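Local coordinates for coenzyme A transferase (Yersinia pestis, PDB 3QLI), which probably transfers coenzyme A between acyl-CoA thioesters and free carboxylic acids, with acetate a likely acceptor, at residues V148-C153 with M184-G189; F157-G162 with A192-S197; S334-L339 with D365-A370; R377-T382 with Y411-F416. All coordinates share one frame; numbering follows the deposited sequence.

Contact 1 of 4, residues V148-C153 with M184-G189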
# COMPACT_ATOMS: atom_id res chain seq x y z
N VAL A 148 24.59 16.04 15.93
CA VAL A 148 23.66 17.11 16.31
C VAL A 148 24.34 18.45 16.21
O VAL A 148 25.56 18.53 16.18
CB VAL A 148 23.13 16.93 17.74
CG1 VAL A 148 22.38 15.60 17.88
CG2 VAL A 148 24.27 17.05 18.76
N SER A 149 23.55 19.51 16.16
CA SER A 149 24.10 20.85 16.19
C SER A 149 24.54 21.13 17.62
O SER A 149 24.19 20.39 18.54
CB SER A 149 23.03 21.87 15.76
OG SER A 149 21.93 21.80 16.65
N PRO A 150 25.34 22.19 17.81
CA PRO A 150 25.81 22.54 19.15
C PRO A 150 24.65 22.84 20.10
O PRO A 150 23.61 23.33 19.67
CB PRO A 150 26.65 23.80 18.90
CG PRO A 150 27.14 23.65 17.50
CD PRO A 150 25.96 23.03 16.77
N MET A 151 24.85 22.56 21.38
CA MET A 151 23.85 22.84 22.40
C MET A 151 23.57 24.34 22.44
O MET A 151 24.50 25.13 22.40
CB MET A 151 24.33 22.37 23.76
CG MET A 151 23.27 22.47 24.84
SD MET A 151 23.80 21.95 26.47
CE MET A 151 24.81 23.36 26.93
N ASP A 152 22.30 24.73 22.52
CA ASP A 152 21.96 26.15 22.61
C ASP A 152 21.90 26.59 24.07
O ASP A 152 22.11 25.79 24.97
CB ASP A 152 20.65 26.47 21.87
CG ASP A 152 19.43 25.82 22.51
OD1 ASP A 152 19.47 25.50 23.73
OD2 ASP A 152 18.41 25.65 21.80
N CYS A 153 21.60 27.87 24.31
CA CYS A 153 21.64 28.38 25.68
C CYS A 153 20.52 27.83 26.57
O CYS A 153 20.49 28.09 27.78
CB CYS A 153 21.61 29.91 25.70
SG CYS A 153 20.04 30.61 25.14
N MET A 184 26.56 21.03 11.53
CA MET A 184 25.17 20.54 11.49
C MET A 184 24.22 21.71 11.76
O MET A 184 24.29 22.33 12.81
CB MET A 184 24.95 19.43 12.54
CG MET A 184 23.53 18.86 12.50
SD MET A 184 23.11 18.03 10.96
CE MET A 184 23.89 16.43 11.19
N PRO A 185 23.33 22.01 10.81
CA PRO A 185 22.42 23.14 11.04
C PRO A 185 21.45 22.91 12.20
O PRO A 185 21.05 21.78 12.48
CB PRO A 185 21.64 23.23 9.72
CG PRO A 185 21.74 21.83 9.12
CD PRO A 185 23.14 21.40 9.48
N ARG A 186 21.10 24.01 12.88
CA ARG A 186 20.08 23.99 13.91
C ARG A 186 18.72 24.12 13.24
O ARG A 186 18.30 25.21 12.85
CB ARG A 186 20.31 25.15 14.89
CG ARG A 186 19.36 25.16 16.07
CD ARG A 186 19.68 26.29 17.04
NE ARG A 186 20.80 26.00 17.93
CZ ARG A 186 22.09 26.15 17.62
NH1 ARG A 186 22.44 26.59 16.41
NH2 ARG A 186 23.03 25.87 18.52
N VAL A 187 18.05 22.99 13.09
CA VAL A 187 16.80 22.94 12.34
C VAL A 187 15.59 22.88 13.27
O VAL A 187 15.61 22.14 14.25
CB VAL A 187 16.80 21.73 11.40
CG1 VAL A 187 15.42 21.52 10.78
CG2 VAL A 187 17.87 21.92 10.32
N GLN A 188 14.56 23.67 12.98
CA GLN A 188 13.33 23.62 13.76
C GLN A 188 12.45 22.49 13.26
O GLN A 188 12.39 22.21 12.05
CB GLN A 188 12.56 24.95 13.65
CG GLN A 188 13.32 26.13 14.25
CD GLN A 188 12.69 27.48 13.93
OE1 GLN A 188 11.55 27.56 13.47
NE2 GLN A 188 13.44 28.56 14.17
N GLY A 189 11.75 21.83 14.17
CA GLY A 189 10.87 20.76 13.77
C GLY A 189 10.22 20.05 14.93
O GLY A 189 10.52 20.33 16.09
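S149 and P150 meet M184 and R186 where two neighbouring strands of the parallel sheet in the N-terminal acetyl-CoA hydrolase/transferase domain, 143-148 and 175-180, run out into loops. Close to the strand ends the fit is between backbone and carbon atoms. S149 CB sits 3.2 Å from M184 O and also faces the carbonyl of P185, while M184 CG comes to 3.7 Å from S149 N and its CB packs near V148 O. S149 OG does not bond across the contact: it takes the backbone N-H of S158, and R186 CA lies 4.0 Å from the same OG.

Farther out, R186 reaches over to the first loop. Its CG is anti to the backbone N (chi1 -176°), and a bend at chi3 (-80°) turns NE out of the extended line. At the tip NH2 lies 2.8 Å from P150 O, which approaches the guanidinium obliquely, while M151 O lies at the edge of the group, near its plane, and S149 OG stands over one face. D152 adds CB, 4.0 Å from R186 NE. Its carboxylate is not salt-bridged to the arginine, since OD2 remains 4.6 Å from NE and OD1 accepts from the backbone N-H groups of H154 and Y156.

V148 packs on V178 and V180 of strand 175-180 and on F157 of strand 156-158, M151 rests against I18 and Y22 of helix 18-25, and N307 takes the N-H of R186.

Contact 2 of 4, residues F157-G162 with A192-S197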
# COMPACT_ATOMS: atom_id res chain seq x y z
N PHE A 157 20.01 20.37 21.81
CA PHE A 157 20.72 20.07 20.57
C PHE A 157 19.67 19.88 19.48
O PHE A 157 18.55 19.48 19.77
CB PHE A 157 21.48 18.75 20.69
CG PHE A 157 22.44 18.70 21.83
CD1 PHE A 157 23.77 19.03 21.64
CD2 PHE A 157 22.03 18.26 23.09
CE1 PHE A 157 24.68 18.96 22.68
CE2 PHE A 157 22.93 18.19 24.13
CZ PHE A 157 24.27 18.54 23.93
N SER A 158 20.03 20.11 18.23
CA SER A 158 19.12 19.79 17.14
C SER A 158 19.59 18.59 16.34
O SER A 158 20.78 18.46 16.05
CB SER A 158 19.00 21.01 16.20
OG SER A 158 18.27 20.68 15.04
N LEU A 159 18.65 17.73 15.94
CA LEU A 159 18.92 16.67 14.97
C LEU A 159 19.24 17.19 13.55
O LEU A 159 19.66 16.42 12.67
CB LEU A 159 17.74 15.70 14.91
CG LEU A 159 17.45 14.94 16.20
CD1 LEU A 159 16.22 14.07 16.01
CD2 LEU A 159 18.65 14.09 16.60
N GLY A 160 19.02 18.47 13.31
CA GLY A 160 19.48 19.07 12.07
C GLY A 160 18.87 18.47 10.81
O GLY A 160 17.67 18.59 10.58
N VAL A 161 19.72 17.86 9.99
CA VAL A 161 19.30 17.26 8.72
C VAL A 161 18.35 16.08 8.88
O VAL A 161 17.61 15.74 7.96
CB VAL A 161 20.51 16.82 7.87
CG1 VAL A 161 21.24 18.03 7.32
CG2 VAL A 161 21.45 15.95 8.68
N GLY A 162 18.39 15.44 10.04
CA GLY A 162 17.55 14.29 10.27
C GLY A 162 16.45 14.36 11.31
O GLY A 162 16.65 14.85 12.42
N ALA A 192 12.51 17.79 16.91
CA ALA A 192 13.83 17.94 16.30
C ALA A 192 14.86 18.37 17.34
O ALA A 192 16.05 18.10 17.18
CB ALA A 192 13.80 18.94 15.16
N ALA A 193 14.41 19.04 18.39
CA ALA A 193 15.29 19.51 19.45
C ALA A 193 15.29 18.53 20.63
O ALA A 193 14.24 18.09 21.09
CB ALA A 193 14.85 20.90 19.92
N ILE A 194 16.48 18.18 21.12
CA ILE A 194 16.56 17.26 22.25
C ILE A 194 17.32 17.90 23.39
O ILE A 194 18.44 18.38 23.19
CB ILE A 194 17.34 15.97 21.90
CG1 ILE A 194 17.03 15.50 20.48
CG2 ILE A 194 17.08 14.89 22.97
CD1 ILE A 194 15.62 15.05 20.27
N HIS A 195 16.74 17.90 24.58
CA HIS A 195 17.38 18.52 25.73
C HIS A 195 18.55 17.68 26.26
O HIS A 195 18.53 16.46 26.20
CB HIS A 195 16.36 18.74 26.84
CG HIS A 195 16.86 19.63 27.93
ND1 HIS A 195 17.27 19.14 29.16
CD2 HIS A 195 17.03 20.97 27.98
CE1 HIS A 195 17.66 20.16 29.92
NE2 HIS A 195 17.53 21.27 29.22
N ILE A 196 19.57 18.35 26.79
CA ILE A 196 20.75 17.65 27.31
C ILE A 196 20.38 16.61 28.39
O ILE A 196 21.07 15.59 28.55
CB ILE A 196 21.81 18.66 27.83
CG1 ILE A 196 23.07 17.92 28.29
CG2 ILE A 196 21.23 19.50 28.95
CD1 ILE A 196 24.27 18.81 28.48
N SER A 197 19.29 16.84 29.11
CA SER A 197 18.86 15.90 30.13
C SER A 197 18.45 14.56 29.53
O SER A 197 18.31 13.57 30.25
CB SER A 197 17.72 16.49 30.98
OG SER A 197 16.55 16.69 30.20
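F157 and I194 form the hydrogen-bonded pair of a small antiparallel sheet whose two strands, 156-158 and 193-195, are far apart in sequence. F157 N gives a nearly straight bond to I194 O (2.9 Å, 169°), and F157 O receives I194 N at 2.8 Å. The ring leaves the sheet on the same face as I194. CG is anti to the carbonyl carbon (chi1 -56°); I194 O lies at the ring edge, near its plane, 3.6 Å from CD2 of F157, and CE2 touches I196 CB at 3.9 Å.

S158 comes next, in a non-hydrogen-bonded pair with A193, both side chains on the face away from F157. Its CA-H points at A192 O. Its OG accepts from G160 N at 2.9 Å, an ST turn that starts to bend the chain out of the strand, and also takes the N-H of V187.

L159 closes the ladder: its N donates to A192 O at 2.9 Å and almost straight (173°), and its CG is 3.6 Å from the same oxygen. CG also meets I194 CG1 at 4.3 Å, a looser apolar contact. From L159 to G162 the chain makes a type II' turn, with G160 at a positive phi and G162 N bonded back to L159 O.

I196 and F157 pack against Y22 of helix 18-25, and F157 also touches V199. L159 touches H146 on strand 143-148 of the large parallel sheet, while L159 and I194 contact S167 and R171 of helix 166-172.

Contact 3 of 4, residues S334-L339 with D365-A370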
# COMPACT_ATOMS: atom_id res chain seq x y z
N SER A 334 3.54 14.66 -6.48
CA SER A 334 4.63 13.78 -6.09
C SER A 334 5.43 13.43 -7.33
O SER A 334 4.88 12.92 -8.31
CB SER A 334 4.08 12.50 -5.47
OG SER A 334 5.09 11.49 -5.43
N ILE A 335 6.73 13.70 -7.30
CA ILE A 335 7.60 13.41 -8.43
C ILE A 335 8.70 12.45 -8.00
O ILE A 335 9.60 12.81 -7.25
CB ILE A 335 8.23 14.70 -8.99
CG1 ILE A 335 7.13 15.66 -9.46
CG2 ILE A 335 9.22 14.38 -10.13
CD1 ILE A 335 7.56 17.14 -9.51
N ASN A 336 8.59 11.21 -8.46
CA ASN A 336 9.53 10.15 -8.13
C ASN A 336 10.15 9.57 -9.39
O ASN A 336 9.55 9.62 -10.46
CB ASN A 336 8.83 9.05 -7.37
CG ASN A 336 8.47 9.46 -5.96
OD1 ASN A 336 9.33 9.91 -5.21
ND2 ASN A 336 7.20 9.33 -5.60
N ALA A 337 11.33 8.98 -9.27
CA ALA A 337 12.00 8.38 -10.41
C ALA A 337 11.90 6.87 -10.31
O ALA A 337 11.63 6.34 -9.24
CB ALA A 337 13.46 8.82 -10.43
N THR A 338 12.09 6.17 -11.42
CA THR A 338 12.15 4.72 -11.36
C THR A 338 13.21 4.19 -12.32
O THR A 338 13.78 4.96 -13.09
CB THR A 338 10.78 4.10 -11.68
OG1 THR A 338 10.82 2.69 -11.45
CG2 THR A 338 10.41 4.37 -13.15
N LEU A 339 13.51 2.90 -12.25
CA LEU A 339 14.49 2.31 -13.17
C LEU A 339 13.81 1.65 -14.36
O LEU A 339 14.31 1.70 -15.49
CB LEU A 339 15.37 1.29 -12.43
CG LEU A 339 16.29 1.90 -11.37
CD1 LEU A 339 17.19 0.83 -10.76
CD2 LEU A 339 17.12 3.03 -11.96
N ASP A 365 4.30 5.57 -0.58
CA ASP A 365 3.55 6.43 0.33
C ASP A 365 3.06 7.68 -0.41
O ASP A 365 1.92 8.11 -0.24
CB ASP A 365 4.42 6.90 1.50
CG ASP A 365 4.95 5.75 2.32
OD1 ASP A 365 4.26 4.72 2.41
OD2 ASP A 365 6.07 5.88 2.86
N PHE A 366 3.94 8.26 -1.22
CA PHE A 366 3.60 9.49 -1.92
C PHE A 366 2.79 9.24 -3.19
O PHE A 366 1.99 10.08 -3.59
CB PHE A 366 4.87 10.32 -2.17
CG PHE A 366 5.22 11.21 -0.99
CD1 PHE A 366 4.63 12.46 -0.87
CD2 PHE A 366 6.05 10.76 0.02
CE1 PHE A 366 4.89 13.26 0.22
CE2 PHE A 366 6.33 11.57 1.12
CZ PHE A 366 5.75 12.82 1.22
N VAL A 367 3.01 8.09 -3.83
CA VAL A 367 2.14 7.69 -4.94
C VAL A 367 0.69 7.63 -4.45
O VAL A 367 -0.23 8.17 -5.08
CB VAL A 367 2.58 6.31 -5.52
CG1 VAL A 367 1.53 5.75 -6.49
CG2 VAL A 367 3.94 6.41 -6.21
N ARG A 368 0.49 6.98 -3.31
CA ARG A 368 -0.84 6.87 -2.71
C ARG A 368 -1.38 8.20 -2.21
O ARG A 368 -2.53 8.55 -2.44
CB ARG A 368 -0.79 5.89 -1.53
CG ARG A 368 -0.50 4.44 -1.91
CD ARG A 368 -0.15 3.64 -0.62
NE ARG A 368 -0.26 2.19 -0.78
CZ ARG A 368 0.29 1.30 0.05
NH1 ARG A 368 1.03 1.73 1.07
NH2 ARG A 368 0.13 -0.01 -0.15
N GLY A 369 -0.54 8.94 -1.48
CA GLY A 369 -0.97 10.20 -0.90
C GLY A 369 -1.29 11.25 -1.94
O GLY A 369 -2.29 11.97 -1.81
N ALA A 370 -0.47 11.36 -2.98
CA ALA A 370 -0.71 12.36 -4.02
C ALA A 370 -2.02 12.08 -4.75
O ALA A 370 -2.78 13.00 -5.03
CB ALA A 370 0.47 12.41 -5.02
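Strand 334-337 and helix 365-370 run nearly antiparallel, their axes 8.5 Å apart at closest approach and 150° between directions, as expected for the helix of a beta-alpha-beta crossover lying on its own sheet. S334 and A370 come nearest, and small side chains make the tight fit: S334 CB touches A370 CB at 3.6 Å. S334 OG, anti to the backbone N (chi1 164°), lies 3.5 Å from F366 CB and hydrogen-bonds to Q239 OE1 of the neighbouring strand 237-240. N336 lies two residues on, on the same side of the strand, with ND2 4.3 Å from F366 CB and 4.4 Å from V367 CG2; these are looser touches, and its OD1 takes the NE2 of the same Q239. One glutamine amide thus bridges the two buried polar side chains facing the helix.

The site is near: L339, just past the strand's end, binds coenzyme A, and the F366 side chain is about 4 Å (nearest atoms) from that of E264, which can carry it covalently. F366 also packs on Q239 and H262, while V367 and A370 lie on S378 of strand 377-381, the next strand of the sheet.

Contact 4 of 4, residues R377-T382 with Y411-F416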
# COMPACT_ATOMS: atom_id res chain seq x y z
N ARG A 377 -1.58 14.79 -8.04
CA ARG A 377 -1.03 13.93 -9.08
C ARG A 377 0.24 13.25 -8.60
O ARG A 377 1.14 13.91 -8.06
CB ARG A 377 -0.69 14.73 -10.35
CG ARG A 377 -1.88 15.39 -11.04
CD ARG A 377 -1.47 16.07 -12.35
NE ARG A 377 -2.65 16.64 -13.01
CZ ARG A 377 -2.74 17.89 -13.47
NH1 ARG A 377 -1.70 18.72 -13.38
NH2 ARG A 377 -3.87 18.30 -14.03
N SER A 378 0.33 11.94 -8.81
CA SER A 378 1.59 11.22 -8.60
C SER A 378 2.25 10.96 -9.96
O SER A 378 1.61 10.44 -10.87
CB SER A 378 1.34 9.88 -7.90
OG SER A 378 2.42 8.99 -8.15
N ILE A 379 3.51 11.34 -10.08
CA ILE A 379 4.27 11.17 -11.31
C ILE A 379 5.46 10.26 -11.04
O ILE A 379 6.20 10.45 -10.06
CB ILE A 379 4.80 12.53 -11.83
CG1 ILE A 379 3.62 13.43 -12.21
CG2 ILE A 379 5.74 12.31 -13.02
CD1 ILE A 379 3.96 14.92 -12.26
N ILE A 380 5.65 9.26 -11.89
CA ILE A 380 6.85 8.44 -11.82
C ILE A 380 7.49 8.55 -13.19
O ILE A 380 6.85 8.32 -14.21
CB ILE A 380 6.52 6.98 -11.49
CG1 ILE A 380 6.01 6.88 -10.04
CG2 ILE A 380 7.75 6.11 -11.72
CD1 ILE A 380 5.48 5.48 -9.65
N ALA A 381 8.76 8.95 -13.22
CA ALA A 381 9.40 9.31 -14.49
C ALA A 381 10.67 8.51 -14.70
O ALA A 381 11.38 8.19 -13.74
CB ALA A 381 9.72 10.80 -14.51
N THR A 382 10.97 8.21 -15.96
CA THR A 382 12.27 7.62 -16.30
C THR A 382 12.59 7.93 -17.76
O THR A 382 11.68 8.04 -18.58
CB THR A 382 12.26 6.08 -16.15
OG1 THR A 382 13.52 5.54 -16.60
CG2 THR A 382 11.14 5.46 -16.98
N TYR A 411 0.45 8.53 -12.82
CA TYR A 411 1.01 9.12 -14.02
C TYR A 411 2.43 8.66 -14.25
O TYR A 411 3.26 8.73 -13.34
CB TYR A 411 1.08 10.64 -13.86
CG TYR A 411 -0.12 11.43 -14.34
CD1 TYR A 411 -0.24 11.78 -15.68
CD2 TYR A 411 -1.10 11.83 -13.46
CE1 TYR A 411 -1.33 12.51 -16.12
CE2 TYR A 411 -2.19 12.56 -13.89
CZ TYR A 411 -2.30 12.89 -15.22
OH TYR A 411 -3.39 13.61 -15.65
N ILE A 412 2.74 8.21 -15.46
CA ILE A 412 4.12 7.88 -15.78
C ILE A 412 4.61 8.85 -16.85
O ILE A 412 3.80 9.35 -17.63
CB ILE A 412 4.28 6.45 -16.27
CG1 ILE A 412 3.34 6.17 -17.45
CG2 ILE A 412 4.05 5.46 -15.10
CD1 ILE A 412 3.62 4.83 -18.15
N VAL A 413 5.91 9.11 -16.86
CA VAL A 413 6.49 10.08 -17.79
C VAL A 413 7.83 9.58 -18.30
O VAL A 413 8.64 9.08 -17.52
CB VAL A 413 6.72 11.43 -17.12
CG1 VAL A 413 7.59 12.35 -18.02
CG2 VAL A 413 5.38 12.09 -16.77
N THR A 414 8.05 9.70 -19.61
CA THR A 414 9.37 9.54 -20.21
C THR A 414 9.61 10.77 -21.08
O THR A 414 8.78 11.68 -21.11
CB THR A 414 9.49 8.26 -21.09
OG1 THR A 414 8.73 8.44 -22.30
CG2 THR A 414 9.00 6.99 -20.36
N GLU A 415 10.73 10.81 -21.80
CA GLU A 415 11.00 11.93 -22.69
C GLU A 415 9.97 12.02 -23.84
O GLU A 415 9.87 13.05 -24.52
CB GLU A 415 12.44 11.90 -23.21
CG GLU A 415 12.76 10.79 -24.24
CD GLU A 415 13.26 9.50 -23.60
OE1 GLU A 415 12.94 9.22 -22.43
OE2 GLU A 415 13.99 8.75 -24.29
N PHE A 416 9.18 10.97 -24.01
CA PHE A 416 8.14 10.98 -25.07
C PHE A 416 6.72 11.34 -24.63
O PHE A 416 5.79 11.33 -25.43
CB PHE A 416 8.16 9.65 -25.84
CG PHE A 416 9.48 9.37 -26.49
CD1 PHE A 416 9.93 10.16 -27.54
CD2 PHE A 416 10.30 8.36 -26.03
CE1 PHE A 416 11.17 9.91 -28.14
CE2 PHE A 416 11.52 8.10 -26.62
CZ PHE A 416 11.96 8.88 -27.67
O HOH W 1 2.50 7.39 -10.57
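I379 and I380 run alongside Y411 and I412 in two neighbouring parallel strands of the Rossmann-like C-terminal sheet, their axes 4.6 Å apart at closest and 34° between directions. Four backbone bonds alternate between the strands: Y411 N to S378 O, I380 N to Y411 O, V413 N to I380 O and T382 N to V413 O. The CA-H groups of I379, A381, I412 and T414 add short contacts to carbonyls opposite.

On the face shared by I379, A381, Y411 and V413, I379 CG2 meets V413 CG2 at 3.8 Å and A381 CB meets V413 CB at 4.0 Å. I224, I227 and I228 of helix 220-230 cover A381 and V413. Y411 has an unusual chi1 of -92°, away from the staggered positions, and its CB is squeezed to 3.0 Å from S378 O, which lies near the ring plane at its edge. The R377 side chain, extended from CG to NE, and that of Y411 cross obliquely, CD of R377 3.9 Å from CE2 of Y411, with guanidinium and ring planes 75° apart. R377 NH1 bonds to L231 O.

I380 faces the other way, onto Q363 and V367 of helix 363-372. At the far end T414 CB lies 3.3 Å from T382 O, and T382 itself packs on R393, which with Q363 binds coenzyme A. T414 OG1 takes the N-H of F416 in an ST turn and is hydrogen-bonded to L436 O. Back at the start of the strands, one water joins S378 OG (2.9 Å) to Y411 O, to which it donates at 3.2 Å.

Overall arrangement
The four contacts form two pairs on opposite sides of the chain's centre. Contacts 1 and 2 lie in the N-terminal domain, their centres 6 Å apart; their segments alternate along the chain, so the loops of contact 1 lead into the two strands of contact 2, and the two contacts touch through S158. Contacts 3 and 4 follow in series in the C-terminal domain, 10 Å between centres: helix 363-372 leads into strand 377-381, which lies beside strand 332-337 in one sheet. Contacts 2 and 3 are about 29 Å apart between centres. Several coenzyme A-binding residues (L339, Q363, R393) lie in or beside contacts 3 and 4, while contacts 1 and 2 stand away from the known binding residues.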